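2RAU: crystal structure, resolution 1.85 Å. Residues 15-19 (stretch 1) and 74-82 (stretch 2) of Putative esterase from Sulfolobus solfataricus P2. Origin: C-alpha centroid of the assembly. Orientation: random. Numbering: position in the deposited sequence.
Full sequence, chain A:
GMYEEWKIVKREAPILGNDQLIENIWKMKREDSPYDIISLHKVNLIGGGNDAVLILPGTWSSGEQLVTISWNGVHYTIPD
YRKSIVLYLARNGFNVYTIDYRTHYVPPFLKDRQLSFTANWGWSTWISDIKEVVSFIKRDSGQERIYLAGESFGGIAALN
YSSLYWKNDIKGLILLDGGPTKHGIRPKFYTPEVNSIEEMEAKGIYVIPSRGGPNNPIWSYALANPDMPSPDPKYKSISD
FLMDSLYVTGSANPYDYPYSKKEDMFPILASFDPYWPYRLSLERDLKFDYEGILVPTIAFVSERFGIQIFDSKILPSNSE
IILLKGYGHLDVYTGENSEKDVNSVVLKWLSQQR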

ATOM      1  N   ILE A  15     -14.574   8.047 -11.160  1.00 32.78           N
ATOM      2  CA  ILE A  15     -14.239   6.797 -10.463  1.00 31.22           C
ATOM      3  C   ILE A  15     -15.532   5.989 -10.298  1.00 32.16           C
ATOM      4  O   ILE A  15     -16.557   6.536  -9.921  1.00 29.03           O
ATOM      5  CB  ILE A  15     -13.542   7.111  -9.126  1.00 31.23           C
ATOM      6  CG1 ILE A  15     -12.208   7.830  -9.420  1.00 32.58           C
ATOM      7  CG2 ILE A  15     -13.425   5.851  -8.281  1.00 28.09           C
ATOM      8  CD1 ILE A  15     -11.397   8.318  -8.215  1.00 28.49           C
ATOM      9  N   LEU A  16     -15.496   4.720 -10.646  1.00 33.90           N
ATOM     10  CA  LEU A  16     -16.691   3.884 -10.542  1.00 35.06           C
ATOM     11  C   LEU A  16     -17.264   3.949  -9.144  1.00 33.29           C
ATOM     12  O   LEU A  16     -16.530   3.866  -8.155  1.00 31.44           O
ATOM     13  CB  LEU A  16     -16.419   2.445 -10.945  1.00 40.45           C
ATOM     14  CG  LEU A  16     -15.701   1.444 -10.028  1.00 49.01           C
ATOM     15  CD1 LEU A  16     -15.906  -0.015 -10.534  1.00 40.50           C
ATOM     16  CD2 LEU A  16     -14.197   1.793  -9.817  1.00 47.64           C
ATOM     17  N   GLY A  17     -18.583   4.164  -9.084  1.00 32.54           N
ATOM     18  CA  GLY A  17     -19.320   4.261  -7.829  1.00 31.75           C
ATOM     19  C   GLY A  17     -19.123   5.541  -7.058  1.00 32.02           C
ATOM     20  O   GLY A  17     -19.689   5.706  -5.985  1.00 33.46           O
ATOM     21  N   ASN A  18     -18.309   6.449  -7.601  1.00 31.81           N
ATOM     22  CA  ASN A  18     -17.939   7.678  -6.913  1.00 30.33           C
ATOM     23  C   ASN A  18     -17.818   8.747  -7.955  1.00 30.67           C
ATOM     24  O   ASN A  18     -16.738   9.274  -8.199  1.00 31.26           O
ATOM     25  CB  ASN A  18     -16.610   7.483  -6.191  1.00 33.64           C
ATOM     26  CG  ASN A  18     -16.687   6.450  -5.092  1.00 30.05           C
ATOM     27  OD1 ASN A  18     -17.008   6.804  -3.972  1.00 36.93           O
ATOM     28  ND2 ASN A  18     -16.448   5.151  -5.418  1.00 30.00           N
ATOM     29  N   ASP A  19     -18.939   9.137  -8.550  1.00 33.42           N
ATOM     30  CA  ASP A  19     -18.846  10.027  -9.711  1.00 38.03           C
ATOM     31  C   ASP A  19     -18.595  11.526  -9.408  1.00 36.13           C
ATOM     32  O   ASP A  19     -18.473  12.335 -10.330  1.00 36.20           O
ATOM     33  CB  ASP A  19     -20.052   9.854 -10.631  1.00 43.67           C
ATOM     34  CG  ASP A  19     -21.331  10.218  -9.978  1.00 49.39           C
ATOM     35  OD1 ASP A  19     -21.333  11.027  -9.017  1.00 61.18           O
ATOM     36  OD2 ASP A  19     -22.358   9.655 -10.418  1.00 73.75           O
ATOM     37  N   VAL A  74      -8.816  -4.861 -14.230  1.00 25.63           N
ATOM     38  CA  VAL A  74      -9.661  -5.978 -13.817  1.00 25.86           C
ATOM     39  C   VAL A  74     -10.293  -5.590 -12.485  1.00 28.73           C
ATOM     40  O   VAL A  74      -9.586  -5.367 -11.516  1.00 25.61           O
ATOM     41  CB  VAL A  74      -8.887  -7.326 -13.670  1.00 24.12           C
ATOM     42  CG1 VAL A  74      -9.820  -8.479 -13.224  1.00 23.45           C
ATOM     43  CG2 VAL A  74      -8.124  -7.649 -14.942  1.00 24.83           C
ATOM     44  N   HIS A  75     -11.620  -5.461 -12.479  1.00 28.23           N
ATOM     45  CA  HIS A  75     -12.357  -5.002 -11.301  1.00 28.34           C
ATOM     46  C   HIS A  75     -13.041  -6.154 -10.536  1.00 27.36           C
ATOM     47  O   HIS A  75     -13.623  -7.050 -11.108  1.00 26.34           O
ATOM     48  CB  HIS A  75     -13.388  -3.974 -11.763  1.00 28.47           C
ATOM     49  CG  HIS A  75     -12.763  -2.699 -12.232  1.00 34.92           C
ATOM     50  ND1 HIS A  75     -12.278  -2.545 -13.510  1.00 38.74           N
ATOM     51  CD2 HIS A  75     -12.553  -1.514 -11.608  1.00 34.34           C
ATOM     52  CE1 HIS A  75     -11.816  -1.318 -13.666  1.00 38.68           C
ATOM     53  NE2 HIS A  75     -11.963  -0.671 -12.531  1.00 35.03           N
ATOM     54  N   TYR A  76     -12.926  -6.060  -9.226  1.00 28.34           N
ATOM     55  CA  TYR A  76     -13.359  -7.060  -8.274  1.00 27.59           C
ATOM     56  C   TYR A  76     -14.495  -6.585  -7.375  1.00 28.80           C
ATOM     57  O   TYR A  76     -15.179  -7.409  -6.777  1.00 27.36           O
ATOM     58  CB  TYR A  76     -12.149  -7.518  -7.425  1.00 26.91           C
ATOM     59  CG  TYR A  76     -11.158  -8.306  -8.227  1.00 25.62           C
ATOM     60  CD1 TYR A  76     -11.402  -9.634  -8.513  1.00 27.17           C
ATOM     61  CD2 TYR A  76      -9.994  -7.711  -8.753  1.00 27.35           C
ATOM     62  CE1 TYR A  76     -10.513 -10.372  -9.290  1.00 28.84           C
ATOM     63  CE2 TYR A  76      -9.126  -8.435  -9.528  1.00 28.33           C
ATOM     64  CZ  TYR A  76      -9.373  -9.758  -9.795  1.00 27.04           C
ATOM     65  OH  TYR A  76      -8.472 -10.529 -10.514  1.00 29.46           O
ATOM     66  N   THR A  77     -14.686  -5.271  -7.263  1.00 26.33           N
ATOM     67  CA  THR A  77     -15.714  -4.681  -6.409  1.00 28.19           C
ATOM     68  C   THR A  77     -15.977  -3.236  -6.806  1.00 30.35           C
ATOM     69  O   THR A  77     -15.312  -2.691  -7.710  1.00 29.87           O
ATOM     70  CB  THR A  77     -15.280  -4.748  -4.921  1.00 31.98           C
ATOM     71  OG1 THR A  77     -16.410  -4.496  -4.108  1.00 27.80           O
ATOM     72  CG2 THR A  77     -14.145  -3.806  -4.567  1.00 28.23           C
ATOM     73  N   ILE A  78     -16.956  -2.601  -6.163  1.00 29.56           N
ATOM     74  CA  ILE A  78     -17.173  -1.165  -6.327  1.00 28.77           C
ATOM     75  C   ILE A  78     -16.663  -0.458  -5.089  1.00 30.64           C
ATOM     76  O   ILE A  78     -17.138  -0.724  -3.992  1.00 28.07           O
ATOM     77  CB  ILE A  78     -18.642  -0.825  -6.529  1.00 30.78           C
ATOM     78  CG1 ILE A  78     -19.156  -1.507  -7.815  1.00 35.14           C
ATOM     79  CG2 ILE A  78     -18.837   0.724  -6.602  1.00 29.83           C
ATOM     80  CD1 ILE A  78     -20.626  -1.605  -7.886  1.00 38.02           C
ATOM     81  N   PRO A  79     -15.688   0.440  -5.241  1.00 31.18           N
ATOM     82  CA  PRO A  79     -15.166   1.102  -4.045  1.00 31.27           C
ATOM     83  C   PRO A  79     -16.152   2.017  -3.350  1.00 30.86           C
ATOM     84  O   PRO A  79     -16.950   2.697  -3.994  1.00 30.03           O
ATOM     85  CB  PRO A  79     -14.010   1.981  -4.582  1.00 31.40           C
ATOM     86  CG  PRO A  79     -13.858   1.663  -6.007  1.00 32.37           C
ATOM     87  CD  PRO A  79     -15.008   0.866  -6.479  1.00 33.89           C
ATOM     88  N   ASP A  80     -16.060   2.016  -2.028  1.00 33.51           N
ATOM     89  CA  ASP A  80     -16.864   2.845  -1.158  1.00 30.69           C
ATOM     90  C   ASP A  80     -15.913   3.883  -0.577  1.00 29.95           C
ATOM     91  O   ASP A  80     -14.970   3.520   0.113  1.00 27.87           O
ATOM     92  CB  ASP A  80     -17.441   1.981  -0.055  1.00 30.55           C
ATOM     93  CG  ASP A  80     -18.374   2.705   0.849  1.00 34.38           C
ATOM     94  OD1 ASP A  80     -18.424   3.955   0.875  1.00 30.50           O
ATOM     95  OD2 ASP A  80     -19.077   1.986   1.589  1.00 37.89           O
ATOM     96  N   TYR A  81     -16.180   5.155  -0.816  1.00 30.66           N
ATOM     97  CA  TYR A  81     -15.302   6.238  -0.302  1.00 30.65           C
ATOM     98  C   TYR A  81     -15.167   6.208   1.237  1.00 28.58           C
ATOM     99  O   TYR A  81     -14.161   6.613   1.784  1.00 27.94           O
ATOM    100  CB  TYR A  81     -15.763   7.654  -0.760  1.00 31.96           C
ATOM    101  CG  TYR A  81     -16.827   8.263   0.120  1.00 29.49           C
ATOM    102  CD1 TYR A  81     -16.489   9.025   1.236  1.00 37.28           C
ATOM    103  CD2 TYR A  81     -18.160   8.001  -0.112  1.00 34.60           C
ATOM    104  CE1 TYR A  81     -17.459   9.545   2.059  1.00 32.40           C
ATOM    105  CE2 TYR A  81     -19.136   8.489   0.716  1.00 35.57           C
ATOM    106  CZ  TYR A  81     -18.787   9.273   1.789  1.00 35.65           C
ATOM    107  OH  TYR A  81     -19.786   9.752   2.591  1.00 38.11           O
ATOM    108  N   ARG A  82     -16.168   5.704   1.933  1.00 30.28           N
ATOM    109  CA  ARG A  82     -16.093   5.609   3.374  1.00 32.40           C
ATOM    110  C   ARG A  82     -15.023   4.614   3.819  1.00 31.35           C
ATOM    111  O   ARG A  82     -14.437   4.777   4.891  1.00 34.41           O
ATOM    112  CB  ARG A  82     -17.445   5.213   3.943  1.00 29.75           C
ATOM    113  CG  ARG A  82     -18.478   6.345   3.797  1.00 33.38           C
ATOM    114  CD  ARG A  82     -19.889   5.912   4.154  1.00 34.37           C
ATOM    115  NE  ARG A  82     -20.276   4.833   3.269  1.00 45.13           N
ATOM    116  CZ  ARG A  82     -21.381   4.096   3.407  1.00 60.86           C
ATOM    117  NH1 ARG A  82     -22.237   4.349   4.390  1.00 68.59           N
ATOM    118  NH2 ARG A  82     -21.648   3.101   2.559  1.00 47.80           N
TER
HETATM  119  O   HOH W   1     -18.703   5.599  -2.556  1.00 28.95           O

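Residues Ile15 to Asn18 form a type II beta turn, closed by a backbone hydrogen bond from Asn18 N to Ile15 O (2.9 Å). Stretch 2 leaves a strand at 74-75, runs as loop past the turn, and enters a 3-10 segment at Tyr81. The closest CA atoms across the contact are those of Gly17 and Ile78, 6.0 Å apart. Gly17 has a phi of 74°, which favours glycine. An ideal CB here would lie 2.4 Å from Ile78 CG2, a clash, so the close approach also depends on the missing side chain.

Asn18 supplies the polar link. Its ND2 donates to Pro79 O (2.9 Å, 157°) across the contact and to Leu16 O (3.0 Å) within the turn. One amide group thus ties the turn to itself and to the facing loop. Asn18 OD1 accepts a short hydrogen bond from water 1 (2.5 Å to the water O), which in turn accepts from Tyr81 N (3.1 Å).

Leu16 makes the apolar part and has the largest covered area. The closest approaches are Leu16 CD2 to Pro79 CD (3.6 Å) and Leu16 CD1 to His75 CD2 (3.8 Å), the latter oblique to the ring; both branches lie near both residues. Asp80 points away from the turn and forms a salt bridge with Arg82 (OD2 to NH2, 3.0 Å).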